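Side-chain contact in aac(6')-Ii (PDB 1N71), which probably transfers an acetyl group from acetyl-coenzyme A to the 6'-amino group of aminoglycoside antibiotics: residues T118-Q122 with T123-E127. Numbering follows the deposited sequence.
Sequences TTLSQ and TDLYE. Unlike the reference sequence in segment 123-127: Glu127 (reference Val).
Leu120 and Leu125 meet through their methyl ends, CD2 of Leu120 lying 4.3 Å from CD2 of Leu125. The closer touch is to backbone: the isopropyl end of Leu125 packs against the carbonyl oxygen of Leu120, with CD1 of Leu125 3.5 Å from Leu120 O. With its CG anti to the carbonyl carbon (chi1 -79°), Leu125 reaches back toward the preceding turn. Thr123 adds its methyl to the same oxygen, CG2 standing 3.4 Å from Leu120 O, while its OG1, anti to the backbone N (chi1 -179°), is hydrogen-bonded to Lys132 NZ.

A water links the two halves by donating to Leu120 O at 2.8 Å and to Thr123 O at 2.7 Å, so Leu120 O has a polar partner beside its apolar neighbours.

Residues 118-127 lie in the loop between strand 106-112 and helix 129-134 of the GNAT fold, where two type I turns, 118-121 and 124-127, follow each other closely. Both leucines also pack on Val157 of strand 153-158, and Leu120 on Ile169 of strand 168-174, placing the loop at the 153-158 end of the sheet; the side chain of Leu120 is about 13 Å from bound coenzyme A.

Each turn carries a side-chain bond of its own. Leu120 N gives its hydrogen to Thr118 OG1 at 3.0 Å, an ST turn. Tyr126 N hydrogen-bonds to Asp124 OD1 at 3.0 Å in an Asx turn, meeting the carboxylate from its anti side and 30° out of the carboxylate plane. Tyr126 OH is hydrogen-bonded to Thr174 OG1 of the second subunit.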
# COMPACT_ATOMS: atom_id res chain seq x y z
N THR A 118 1.08 -13.00 16.17
CA THR A 118 2.50 -12.66 16.36
C THR A 118 2.64 -11.66 17.50
O THR A 118 1.65 -11.10 17.98
CB THR A 118 3.12 -12.01 15.10
OG1 THR A 118 2.78 -10.62 15.07
CG2 THR A 118 2.60 -12.68 13.84
N THR A 119 3.87 -11.41 17.92
CA THR A 119 4.12 -10.47 19.00
C THR A 119 3.96 -9.02 18.58
O THR A 119 4.13 -8.11 19.40
CB THR A 119 5.54 -10.66 19.60
OG1 THR A 119 6.52 -10.64 18.54
CG2 THR A 119 5.62 -11.98 20.35
N LEU A 120 3.63 -8.78 17.31
CA LEU A 120 3.46 -7.41 16.83
C LEU A 120 2.05 -6.88 17.09
O LEU A 120 1.80 -5.69 16.97
CB LEU A 120 3.78 -7.30 15.33
CG LEU A 120 5.24 -7.55 14.92
CD1 LEU A 120 5.41 -7.14 13.46
CD2 LEU A 120 6.18 -6.73 15.80
N SER A 121 1.14 -7.78 17.45
CA SER A 121 -0.23 -7.36 17.76
C SER A 121 -0.35 -7.25 19.28
O SER A 121 0.50 -7.76 20.02
CB SER A 121 -1.24 -8.37 17.21
OG SER A 121 -0.98 -9.68 17.69
N GLN A 122 -1.41 -6.60 19.75
CA GLN A 122 -1.63 -6.43 21.18
C GLN A 122 -0.46 -5.76 21.88
O GLN A 122 0.01 -6.21 22.92
CB GLN A 122 -1.95 -7.78 21.83
CG GLN A 122 -3.43 -8.14 21.76
CD GLN A 122 -3.75 -9.50 22.33
OE1 GLN A 122 -3.28 -9.87 23.41
NE2 GLN A 122 -4.59 -10.26 21.63
N THR A 123 0.00 -4.67 21.27
CA THR A 123 1.11 -3.88 21.80
C THR A 123 1.12 -2.55 21.05
O THR A 123 0.70 -2.49 19.90
CB THR A 123 2.46 -4.57 21.59
OG1 THR A 123 3.50 -3.76 22.16
CG2 THR A 123 2.74 -4.78 20.10
N ASP A 124 1.59 -1.49 21.70
CA ASP A 124 1.64 -0.19 21.05
C ASP A 124 2.84 -0.19 20.11
O ASP A 124 3.99 -0.12 20.57
CB ASP A 124 1.80 0.94 22.08
CG ASP A 124 1.62 2.31 21.46
OD1 ASP A 124 1.86 2.45 20.25
OD2 ASP A 124 1.24 3.25 22.19
N LEU A 125 2.58 -0.26 18.81
CA LEU A 125 3.65 -0.31 17.83
C LEU A 125 4.43 0.98 17.60
O LEU A 125 5.44 0.96 16.89
CB LEU A 125 3.11 -0.82 16.49
CG LEU A 125 2.94 -2.34 16.46
CD1 LEU A 125 2.39 -2.77 15.11
CD2 LEU A 125 4.29 -3.01 16.73
N TYR A 126 3.99 2.08 18.19
CA TYR A 126 4.73 3.33 18.05
C TYR A 126 5.89 3.34 19.03
O TYR A 126 6.83 4.14 18.91
CB TYR A 126 3.81 4.54 18.29
CG TYR A 126 2.83 4.77 17.15
CD1 TYR A 126 3.28 5.19 15.90
CD2 TYR A 126 1.47 4.51 17.31
CE1 TYR A 126 2.41 5.35 14.83
CE2 TYR A 126 0.58 4.67 16.24
CZ TYR A 126 1.06 5.09 15.00
OH TYR A 126 0.19 5.25 13.94
N GLU A 127 5.84 2.42 20.00
CA GLU A 127 6.88 2.28 21.02
C GLU A 127 7.85 1.17 20.67
O GLU A 127 7.46 0.01 20.59
CB GLU A 127 6.24 1.97 22.37
CG GLU A 127 5.26 3.03 22.84
CD GLU A 127 5.87 4.42 22.78
OE1 GLU A 127 6.96 4.61 23.37
OE2 GLU A 127 5.27 5.31 22.15
O HOH W 1 -0.18 -4.00 17.89